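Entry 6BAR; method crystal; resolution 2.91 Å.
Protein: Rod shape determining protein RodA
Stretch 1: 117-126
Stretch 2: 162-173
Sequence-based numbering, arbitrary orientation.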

# COMPACT_ATOMS: atom_id res chain seq x y z
N ALA A 117 12.81 -2.71 -6.42
CA ALA A 117 13.60 -3.54 -7.32
C ALA A 117 13.21 -3.29 -8.77
O ALA A 117 14.09 -3.15 -9.64
CB ALA A 117 13.43 -5.02 -6.96
N LEU A 118 11.91 -3.22 -9.06
CA LEU A 118 11.48 -3.00 -10.44
C LEU A 118 11.82 -1.58 -10.90
O LEU A 118 12.24 -1.39 -12.05
CB LEU A 118 9.99 -3.28 -10.57
CG LEU A 118 9.52 -3.71 -11.96
CD1 LEU A 118 10.30 -4.94 -12.44
CD2 LEU A 118 8.03 -3.99 -11.98
N ALA A 119 11.66 -0.59 -10.02
CA ALA A 119 12.02 0.77 -10.39
C ALA A 119 13.50 0.88 -10.74
O ALA A 119 13.86 1.49 -11.75
CB ALA A 119 11.66 1.75 -9.27
N LYS A 120 14.37 0.28 -9.91
CA LYS A 120 15.81 0.38 -10.18
C LYS A 120 16.20 -0.42 -11.42
O LYS A 120 16.95 0.08 -12.27
CB LYS A 120 16.61 -0.10 -8.96
CG LYS A 120 18.13 0.01 -9.14
CD LYS A 120 18.90 -0.60 -7.97
CE LYS A 120 20.42 -0.46 -8.15
NZ LYS A 120 21.20 -1.04 -7.01
N ALA A 121 15.70 -1.65 -11.56
CA ALA A 121 16.06 -2.43 -12.73
C ALA A 121 15.42 -1.91 -14.02
O ALA A 121 15.81 -2.38 -15.09
CB ALA A 121 15.69 -3.90 -12.53
N LEU A 122 14.47 -0.98 -13.95
CA LEU A 122 13.82 -0.52 -15.17
C LEU A 122 14.11 0.95 -15.49
O LEU A 122 13.26 1.63 -16.08
CB LEU A 122 12.31 -0.76 -15.11
CG LEU A 122 11.79 -2.15 -15.53
CD1 LEU A 122 10.26 -2.19 -15.54
CD2 LEU A 122 12.34 -2.56 -16.89
N GLU A 123 15.30 1.45 -15.16
CA GLU A 123 15.65 2.83 -15.53
C GLU A 123 16.72 2.92 -16.60
O GLU A 123 17.07 4.03 -17.01
CB GLU A 123 16.08 3.63 -14.29
CG GLU A 123 17.46 3.34 -13.75
CD GLU A 123 17.73 4.08 -12.46
OE1 GLU A 123 18.24 3.46 -11.50
OE2 GLU A 123 17.42 5.29 -12.40
N GLY A 124 17.25 1.79 -17.09
CA GLY A 124 18.10 1.82 -18.26
C GLY A 124 17.28 1.79 -19.54
O GLY A 124 16.65 0.77 -19.84
N ARG A 125 17.28 2.90 -20.29
CA ARG A 125 16.31 3.07 -21.38
C ARG A 125 16.39 1.97 -22.44
O ARG A 125 15.34 1.41 -22.80
CB ARG A 125 16.47 4.46 -22.00
N PRO A 126 17.56 1.61 -22.98
CA PRO A 126 17.60 0.48 -23.92
C PRO A 126 17.58 -0.86 -23.19
O PRO A 126 18.23 -1.04 -22.16
CB PRO A 126 18.92 0.70 -24.67
CG PRO A 126 19.37 2.10 -24.31
CD PRO A 126 18.86 2.30 -22.93
N GLY A 162 0.22 -2.95 -9.06
CA GLY A 162 1.36 -2.06 -8.96
C GLY A 162 2.35 -2.29 -10.09
O GLY A 162 2.76 -1.33 -10.76
N VAL A 163 2.75 -3.55 -10.30
CA VAL A 163 3.67 -3.86 -11.40
C VAL A 163 3.09 -3.38 -12.72
O VAL A 163 3.82 -2.87 -13.58
CB VAL A 163 3.98 -5.37 -11.44
CG1 VAL A 163 4.72 -5.71 -12.72
CG2 VAL A 163 4.80 -5.77 -10.23
N PHE A 164 1.78 -3.55 -12.91
CA PHE A 164 1.15 -3.03 -14.11
C PHE A 164 1.38 -1.54 -14.24
O PHE A 164 1.70 -1.04 -15.33
CB PHE A 164 -0.35 -3.33 -14.11
CG PHE A 164 -1.14 -2.38 -14.98
CD1 PHE A 164 -1.14 -2.52 -16.36
CD2 PHE A 164 -1.86 -1.34 -14.42
CE1 PHE A 164 -1.85 -1.64 -17.16
CE2 PHE A 164 -2.57 -0.46 -15.21
CZ PHE A 164 -2.56 -0.61 -16.58
N VAL A 165 1.20 -0.80 -13.15
CA VAL A 165 1.33 0.66 -13.23
C VAL A 165 2.76 1.05 -13.58
O VAL A 165 3.01 1.91 -14.43
CB VAL A 165 0.85 1.31 -11.92
CG1 VAL A 165 1.08 2.81 -11.95
CG2 VAL A 165 -0.63 1.02 -11.70
N VAL A 166 3.73 0.40 -12.93
CA VAL A 166 5.15 0.67 -13.20
C VAL A 166 5.46 0.41 -14.67
O VAL A 166 6.06 1.25 -15.36
CB VAL A 166 6.04 -0.19 -12.29
CG1 VAL A 166 7.50 -0.14 -12.75
CG2 VAL A 166 5.91 0.26 -10.85
N VAL A 167 5.07 -0.76 -15.17
CA VAL A 167 5.32 -1.11 -16.56
C VAL A 167 4.62 -0.13 -17.50
O VAL A 167 5.23 0.36 -18.45
CB VAL A 167 4.91 -2.57 -16.81
CG1 VAL A 167 4.69 -2.84 -18.28
CG2 VAL A 167 5.97 -3.53 -16.25
N PHE A 168 3.35 0.20 -17.24
CA PHE A 168 2.60 1.04 -18.16
C PHE A 168 3.19 2.44 -18.23
O PHE A 168 3.35 2.99 -19.33
CB PHE A 168 1.12 1.11 -17.75
CG PHE A 168 0.31 2.10 -18.56
CD1 PHE A 168 -0.27 1.71 -19.77
CD2 PHE A 168 0.13 3.41 -18.13
CE1 PHE A 168 -1.01 2.61 -20.52
CE2 PHE A 168 -0.61 4.31 -18.88
CZ PHE A 168 -1.18 3.91 -20.08
N VAL A 169 3.50 3.04 -17.08
CA VAL A 169 4.12 4.36 -17.07
C VAL A 169 5.50 4.30 -17.72
O VAL A 169 5.92 5.25 -18.39
CB VAL A 169 4.19 4.90 -15.63
CG1 VAL A 169 4.92 6.23 -15.58
CG2 VAL A 169 2.79 5.05 -15.06
N ARG A 170 6.22 3.20 -17.55
CA ARG A 170 7.55 3.08 -18.15
C ARG A 170 7.46 3.07 -19.68
O ARG A 170 8.14 3.85 -20.35
CB ARG A 170 8.24 1.82 -17.64
CG ARG A 170 9.54 1.51 -18.35
CD ARG A 170 10.53 2.64 -18.17
NE ARG A 170 11.89 2.22 -18.48
CZ ARG A 170 12.40 2.19 -19.70
NH1 ARG A 170 11.67 2.57 -20.74
NH2 ARG A 170 13.65 1.79 -19.89
N GLY A 171 6.64 2.18 -20.23
CA GLY A 171 6.54 2.04 -21.67
C GLY A 171 7.01 0.68 -22.13
O GLY A 171 7.90 0.56 -22.98
N LEU A 172 6.42 -0.37 -21.58
CA LEU A 172 6.76 -1.75 -21.83
C LEU A 172 5.49 -2.54 -22.08
O LEU A 172 4.38 -1.99 -21.97
CB LEU A 172 7.54 -2.33 -20.63
CG LEU A 172 8.93 -1.74 -20.40
CD1 LEU A 172 9.64 -2.44 -19.25
CD2 LEU A 172 9.75 -1.85 -21.68
N PRO A 173 5.59 -3.82 -22.45
CA PRO A 173 4.38 -4.64 -22.60
C PRO A 173 3.63 -4.80 -21.29
O PRO A 173 4.15 -5.33 -20.31
CB PRO A 173 4.93 -5.99 -23.10
CG PRO A 173 6.39 -5.96 -22.76
CD PRO A 173 6.78 -4.53 -22.96

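What anchors one stretch to the other? The strongest link is a hydrogen bond from NE of Arg-170 to the backbone O of Leu-122, 2.8 Å long and nearly straight at 166°. Leu-122 is the first residue after the helix to leave helical phi/psi, and no backbone hydrogen bond within its stretch uses its O. A second, weak hydrogen bond runs from NH2 of Arg-170 to O of Arg-125, at 3.4 Å.

How does one arginine reach so far along the loop? Its CA-to-CB bond points toward stretch 1, and the chain continues with chi1 t, chi2 p and chi3 t, placing the guanidinium beside the loop backbone. The O atoms of Leu-122 and Gly-124 both lie at the guanidinium edge, near its plane, the latter 3.2 Å from NH2 of Arg-170. Arginine suits this place because its spread of N-H groups can serve several carbonyls. Arg-125 takes part through its backbone O; its side chain is modelled only to CB, and its CA-to-CB bond points away.

What packs beside this polar end? The CA-to-CB bond of Leu-122 points toward stretch 2, and its CD2 meets CD1 of Leu-172 at 3.6 Å while its CD1 lies 4.4 Å from CG1 of Val-166. The same residue thus offers a carbonyl to the arginine and a branched apolar end to its neighbours.

Where does the packing continue between the helices? One turn back, the buried Leu-118 places CD2 3.8 Å from CG1 of Val-163 and 4.0 Å from CG1 of Val-166. All three residues are buried, and their branched apolar side chains suit a setting where the contact is methyl against methyl. Together the stretches bury 379 Å², with Leu-122 and Arg-170 contributing the largest shares.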